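Local coordinates for protein phenol hydroxylase component phL (Pseudomonas stutzeri, PDB 3U52) that probably serves as an all-helical subunit of a multicomponent phenol hydroxylase, the enzyme family that hydroxylates phenol and related aromatic compounds, at residues D[117-129]-D[181-195]. Residues are numbered along the deposited sequence; the frame is centred on the assembly and turned at random.
Sequences KQLLRLLVPLRHV and ALDESKAYWMDDEMW
Arg121 holds Asp192 side-on: NE and NH2 both reach OD2 on its syn side, NE at 2.7 Å, with the guanidinium and carboxylate planes 31° apart. CG of Arg121 lies anti to the backbone N (chi1 177°), and the extended chain beyond it carries the guanidinium past Tyr188, which takes Arg121 CB over its ring face, to the carboxylate. Met194 SD covers one guanidinium face. Asp192 OD1 meanwhile accepts from the backbone N of Met194, an Asx turn that fixes the carboxylate just past the end of helix 180-191.

Two carbonyls near the C-terminal end of helix 113-122 are also claimed: Ser185 OG donates in plane to a lone pair of Leu120 O at 2.5 Å, and Trp195 NE1 reaches Arg121 O at 2.8 Å. In this all-helical hydroxylase subunit, the helical segments 117-122 and 181-191 cross at -48°, with Leu120 a knob among Ala181, Glu184, Ser185 and Tyr188. Pro125 CB then lies over the six-membered ring of Trp195.

Farther along, the His128 ring stacks face-to-face on the five-membered ring of Trp189, centroids 4.0 Å apart, while His128 CB sits 3.5 Å from the six-membered centroid. Val129 CG2 touches the same indole at CZ3, 3.8 Å away. With an alanine here instead of Trp189, the His128 ring would probably lose the surface it lies on, and a gap would be likely to open beside Val129. His128 ND1 bonds to the backbone of another protein's chain, whose acidic side chain pairs with Arg127.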
loop_
_atom_site.group_PDB
_atom_site.type_symbol
_atom_site.label_atom_id
_atom_site.label_comp_id
_atom_site.label_asym_id
_atom_site.label_seq_id
_atom_site.Cartn_x
_atom_site.Cartn_y
_atom_site.Cartn_z
ATOM N N LYS D 117 -8.672 46.499 4.606
ATOM C CA LYS D 117 -8.980 46.739 6.020
ATOM C C LYS D 117 -10.299 46.111 6.405
ATOM O O LYS D 117 -10.420 45.564 7.484
ATOM C CB LYS D 117 -8.923 48.223 6.378
ATOM C CG LYS D 117 -7.493 48.710 6.791
ATOM C CD LYS D 117 -6.357 48.250 5.806
ATOM C CE LYS D 117 -4.951 48.646 6.273
ATOM N NZ LYS D 117 -3.932 47.753 5.625
ATOM N N GLN D 118 -11.275 46.162 5.501
ATOM C CA GLN D 118 -12.544 45.461 5.676
ATOM C C GLN D 118 -12.341 43.959 5.891
ATOM O O GLN D 118 -13.079 43.358 6.646
ATOM C CB GLN D 118 -13.483 45.657 4.478
ATOM C CG GLN D 118 -14.163 47.040 4.391
ATOM C CD GLN D 118 -15.154 47.141 3.207
ATOM O OE1 GLN D 118 -14.753 47.110 2.043
ATOM N NE2 GLN D 118 -16.446 47.272 3.513
ATOM N N LEU D 119 -11.373 43.348 5.215
ATOM C CA LEU D 119 -11.089 41.919 5.460
ATOM C C LEU D 119 -10.425 41.690 6.797
ATOM O O LEU D 119 -10.755 40.742 7.507
ATOM C CB LEU D 119 -10.220 41.341 4.356
ATOM C CG LEU D 119 -10.831 41.302 2.953
ATOM C CD1 LEU D 119 -9.842 40.701 1.991
ATOM C CD2 LEU D 119 -12.166 40.532 2.912
ATOM N N LEU D 120 -9.480 42.559 7.133
ATOM C CA LEU D 120 -8.777 42.472 8.404
ATOM C C LEU D 120 -9.722 42.695 9.582
ATOM O O LEU D 120 -9.467 42.227 10.704
ATOM C CB LEU D 120 -7.650 43.487 8.443
ATOM C CG LEU D 120 -6.531 43.228 7.445
ATOM C CD1 LEU D 120 -5.344 44.179 7.691
ATOM C CD2 LEU D 120 -6.118 41.733 7.518
ATOM N N ARG D 121 -10.807 43.423 9.320
ATOM C CA ARG D 121 -11.747 43.832 10.365
ATOM C C ARG D 121 -12.965 42.914 10.454
ATOM O O ARG D 121 -13.471 42.672 11.558
ATOM C CB ARG D 121 -12.187 45.310 10.183
ATOM C CG ARG D 121 -13.226 45.777 11.198
ATOM C CD ARG D 121 -13.473 47.295 11.124
ATOM N NE ARG D 121 -14.285 47.749 12.256
ATOM C CZ ARG D 121 -15.581 48.056 12.205
ATOM N NH1 ARG D 121 -16.265 48.008 11.055
ATOM N NH2 ARG D 121 -16.188 48.454 13.318
ATOM N N LEU D 122 -13.436 42.408 9.316
ATOM C CA LEU D 122 -14.679 41.636 9.322
ATOM C C LEU D 122 -14.458 40.118 9.281
ATOM O O LEU D 122 -15.248 39.374 9.846
ATOM C CB LEU D 122 -15.564 42.064 8.152
ATOM C CG LEU D 122 -15.930 43.554 8.194
ATOM C CD1 LEU D 122 -16.724 43.925 6.948
ATOM C CD2 LEU D 122 -16.716 43.862 9.475
ATOM N N LEU D 123 -13.377 39.697 8.632
ATOM C CA LEU D 123 -13.105 38.267 8.338
ATOM C C LEU D 123 -11.968 37.693 9.174
ATOM O O LEU D 123 -12.145 36.710 9.889
ATOM C CB LEU D 123 -12.812 38.061 6.833
ATOM C CG LEU D 123 -12.617 36.583 6.411
ATOM C CD1 LEU D 123 -13.899 35.806 6.699
ATOM C CD2 LEU D 123 -12.249 36.492 4.959
ATOM N N VAL D 124 -10.797 38.300 9.109
ATOM C CA VAL D 124 -9.637 37.696 9.747
ATOM C C VAL D 124 -9.781 37.449 11.269
ATOM O O VAL D 124 -9.292 36.415 11.743
ATOM C CB VAL D 124 -8.290 38.393 9.317
ATOM C CG1 VAL D 124 -7.118 37.851 10.087
ATOM C CG2 VAL D 124 -8.078 38.208 7.782
ATOM N N PRO D 125 -10.440 38.371 12.047
ATOM C CA PRO D 125 -10.483 38.081 13.496
ATOM C C PRO D 125 -11.282 36.827 13.905
ATOM O O PRO D 125 -11.128 36.337 15.023
ATOM C CB PRO D 125 -11.040 39.377 14.124
ATOM C CG PRO D 125 -10.783 40.471 13.061
ATOM C CD PRO D 125 -10.996 39.693 11.739
ATOM N N LEU D 126 -12.081 36.282 12.995
ATOM C CA LEU D 126 -12.660 34.974 13.173
ATOM C C LEU D 126 -11.642 33.860 13.486
ATOM O O LEU D 126 -12.043 32.847 14.032
ATOM C CB LEU D 126 -13.494 34.565 11.944
ATOM C CG LEU D 126 -14.712 35.434 11.576
ATOM C CD1 LEU D 126 -15.448 34.806 10.379
ATOM C CD2 LEU D 126 -15.635 35.501 12.758
ATOM N N ARG D 127 -10.351 34.022 13.151
ATOM C CA ARG D 127 -9.369 33.037 13.628
ATOM C C ARG D 127 -9.358 32.875 15.133
ATOM O O ARG D 127 -8.971 31.820 15.642
ATOM C CB ARG D 127 -7.947 33.364 13.181
ATOM C CG ARG D 127 -7.425 34.740 13.537
ATOM C CD ARG D 127 -6.021 34.935 13.000
ATOM N NE ARG D 127 -5.520 36.213 13.472
ATOM C CZ ARG D 127 -4.357 36.409 14.092
ATOM N NH1 ARG D 127 -3.488 35.416 14.253
ATOM N NH2 ARG D 127 -4.041 37.639 14.483
ATOM N N HIS D 128 -9.723 33.944 15.859
ATOM C CA HIS D 128 -9.726 33.885 17.333
ATOM C C HIS D 128 -10.916 33.071 17.854
ATOM O O HIS D 128 -10.869 32.358 18.877
ATOM C CB HIS D 128 -9.719 35.316 17.889
ATOM C CG HIS D 128 -8.581 36.158 17.393
ATOM N ND1 HIS D 128 -7.257 35.877 17.666
ATOM C CD2 HIS D 128 -8.575 37.282 16.638
ATOM C CE1 HIS D 128 -6.493 36.809 17.125
ATOM N NE2 HIS D 128 -7.275 37.670 16.498
ATOM N N VAL D 129 -11.985 33.108 17.095
ATOM C CA VAL D 129 -13.177 32.328 17.385
ATOM C C VAL D 129 -12.856 30.852 17.117
ATOM O O VAL D 129 -13.204 29.971 17.918
ATOM C CB VAL D 129 -14.358 32.831 16.517
ATOM C CG1 VAL D 129 -15.633 31.964 16.693
ATOM C CG2 VAL D 129 -14.642 34.312 16.858
ATOM N N ALA D 181 -0.365 42.561 9.074
ATOM C CA ALA D 181 -1.817 42.514 8.922
ATOM C C ALA D 181 -2.421 41.685 10.033
ATOM O O ALA D 181 -3.563 41.887 10.379
ATOM C CB ALA D 181 -2.242 41.948 7.548
ATOM N N LEU D 182 -1.655 40.752 10.594
ATOM C CA LEU D 182 -2.155 39.939 11.695
ATOM C C LEU D 182 -2.165 40.745 12.997
ATOM O O LEU D 182 -3.089 40.635 13.814
ATOM C CB LEU D 182 -1.294 38.713 11.862
ATOM C CG LEU D 182 -1.796 37.338 11.427
ATOM C CD1 LEU D 182 -3.183 37.231 10.834
ATOM C CD2 LEU D 182 -0.766 36.606 10.642
ATOM N N ASP D 183 -1.132 41.557 13.173
ATOM C CA ASP D 183 -1.082 42.541 14.283
ATOM C C ASP D 183 -2.298 43.474 14.252
ATOM O O ASP D 183 -2.959 43.694 15.262
ATOM C CB ASP D 183 0.218 43.360 14.211
ATOM C CG ASP D 183 1.470 42.527 14.471
ATOM O OD1 ASP D 183 1.378 41.331 14.864
ATOM O OD2 ASP D 183 2.598 43.075 14.327
ATOM N N GLU D 184 -2.596 44.010 13.075
ATOM C CA GLU D 184 -3.678 44.960 12.904
ATOM C C GLU D 184 -5.025 44.337 13.241
ATOM O O GLU D 184 -5.835 44.944 13.946
ATOM C CB GLU D 184 -3.660 45.494 11.471
ATOM C CG GLU D 184 -4.872 46.324 11.101
ATOM C CD GLU D 184 -4.762 46.979 9.723
ATOM O OE1 GLU D 184 -3.652 46.978 9.135
ATOM O OE2 GLU D 184 -5.798 47.485 9.230
ATOM N N SER D 185 -5.262 43.132 12.712
ATOM C CA SER D 185 -6.515 42.410 12.877
ATOM C C SER D 185 -6.703 41.991 14.309
ATOM O O SER D 185 -7.793 42.064 14.808
ATOM C CB SER D 185 -6.545 41.177 11.976
ATOM O OG SER D 185 -7.857 40.684 11.889
ATOM N N LYS D 186 -5.644 41.554 14.975
ATOM C CA LYS D 186 -5.736 41.268 16.399
ATOM C C LYS D 186 -6.140 42.501 17.227
ATOM O O LYS D 186 -6.894 42.368 18.162
ATOM C CB LYS D 186 -4.464 40.690 16.953
ATOM C CG LYS D 186 -4.657 40.023 18.317
ATOM C CD LYS D 186 -3.620 38.940 18.400
ATOM C CE LYS D 186 -3.619 38.206 19.714
ATOM N NZ LYS D 186 -2.305 37.451 19.787
ATOM N N ALA D 187 -5.660 43.677 16.851
ATOM C CA ALA D 187 -6.032 44.911 17.517
ATOM C C ALA D 187 -7.528 45.154 17.390
ATOM O O ALA D 187 -8.129 45.586 18.353
ATOM C CB ALA D 187 -5.219 46.082 16.993
ATOM N N TYR D 188 -8.151 44.821 16.249
ATOM C CA TYR D 188 -9.640 44.881 16.137
ATOM C C TYR D 188 -10.361 43.939 17.146
ATOM O O TYR D 188 -11.279 44.339 17.851
ATOM C CB TYR D 188 -10.126 44.599 14.692
ATOM C CG TYR D 188 -9.620 45.580 13.657
ATOM C CD1 TYR D 188 -8.955 45.147 12.517
ATOM C CD2 TYR D 188 -9.793 46.952 13.837
ATOM C CE1 TYR D 188 -8.480 46.048 11.568
ATOM C CE2 TYR D 188 -9.330 47.866 12.913
ATOM C CZ TYR D 188 -8.659 47.405 11.784
ATOM O OH TYR D 188 -8.188 48.328 10.890
ATOM N N TRP D 189 -9.929 42.682 17.192
ATOM C CA TRP D 189 -10.442 41.683 18.129
ATOM C C TRP D 189 -10.404 42.196 19.571
ATOM O O TRP D 189 -11.402 42.048 20.301
ATOM C CB TRP D 189 -9.623 40.395 17.986
ATOM C CG TRP D 189 -9.922 39.319 18.903
ATOM C CD1 TRP D 189 -9.111 38.858 19.915
ATOM C CD2 TRP D 189 -11.099 38.517 18.926
ATOM N NE1 TRP D 189 -9.729 37.807 20.569
ATOM C CE2 TRP D 189 -10.955 37.590 19.988
ATOM C CE3 TRP D 189 -12.283 38.489 18.150
ATOM C CZ2 TRP D 189 -11.918 36.614 20.264
ATOM C CZ3 TRP D 189 -13.260 37.528 18.457
ATOM C CH2 TRP D 189 -13.083 36.630 19.515
ATOM N N MET D 190 -9.291 42.798 19.954
ATOM C CA MET D 190 -9.038 43.213 21.352
ATOM C C MET D 190 -9.734 44.546 21.738
ATOM O O MET D 190 -10.256 44.680 22.862
ATOM C CB MET D 190 -7.550 43.336 21.638
ATOM C CG MET D 190 -6.750 42.003 21.671
ATOM S SD MET D 190 -7.381 40.796 22.834
ATOM C CE MET D 190 -6.818 41.469 24.416
ATOM N N ASP D 191 -9.761 45.483 20.797
ATOM C CA ASP D 191 -10.176 46.876 21.071
ATOM C C ASP D 191 -11.345 47.455 20.273
ATOM O O ASP D 191 -11.919 48.443 20.697
ATOM C CB ASP D 191 -8.977 47.801 20.927
ATOM C CG ASP D 191 -7.849 47.445 21.885
ATOM O OD1 ASP D 191 -8.118 47.066 23.059
ATOM O OD2 ASP D 191 -6.673 47.530 21.460
ATOM N N ASP D 192 -11.697 46.885 19.115
ATOM C CA ASP D 192 -12.852 47.390 18.369
ATOM C C ASP D 192 -14.133 46.950 19.061
ATOM O O ASP D 192 -14.343 45.765 19.315
ATOM C CB ASP D 192 -12.854 46.916 16.906
ATOM C CG ASP D 192 -13.931 47.609 16.056
ATOM O OD1 ASP D 192 -15.071 47.837 16.529
ATOM O OD2 ASP D 192 -13.636 47.939 14.892
ATOM N N GLU D 193 -15.020 47.904 19.332
ATOM C CA GLU D 193 -16.275 47.598 20.018
ATOM C C GLU D 193 -17.124 46.552 19.277
ATOM O O GLU D 193 -17.850 45.811 19.903
ATOM C CB GLU D 193 -17.072 48.896 20.296
ATOM C CG GLU D 193 -17.423 49.676 19.000
ATOM C CD GLU D 193 -18.232 50.959 19.267
ATOM O OE1 GLU D 193 -19.466 50.950 18.994
ATOM O OE2 GLU D 193 -17.630 51.952 19.761
ATOM N N MET D 194 -17.011 46.507 17.956
ATOM C CA MET D 194 -17.719 45.562 17.093
ATOM C C MET D 194 -17.443 44.114 17.516
ATOM O O MET D 194 -18.361 43.279 17.457
ATOM C CB MET D 194 -17.219 45.733 15.661
ATOM C CG MET D 194 -18.173 45.264 14.542
ATOM S SD MET D 194 -17.197 44.805 13.064
ATOM C CE MET D 194 -16.937 43.104 13.506
ATOM N N TRP D 195 -16.194 43.809 17.928
ATOM C CA TRP D 195 -15.815 42.429 18.304
ATOM C C TRP D 195 -16.059 42.082 19.754
ATOM O O TRP D 195 -15.909 40.901 20.140
ATOM C CB TRP D 195 -14.347 42.105 17.933
ATOM C CG TRP D 195 -14.237 41.976 16.491
ATOM C CD1 TRP D 195 -13.818 42.927 15.613
ATOM C CD2 TRP D 195 -14.648 40.843 15.705
ATOM N NE1 TRP D 195 -13.912 42.439 14.305
ATOM C CE2 TRP D 195 -14.435 41.173 14.344
ATOM C CE3 TRP D 195 -15.170 39.580 16.025
ATOM C CZ2 TRP D 195 -14.741 40.287 13.295
ATOM C CZ3 TRP D 195 -15.465 38.694 14.993
ATOM C CH2 TRP D 195 -15.235 39.050 13.640
#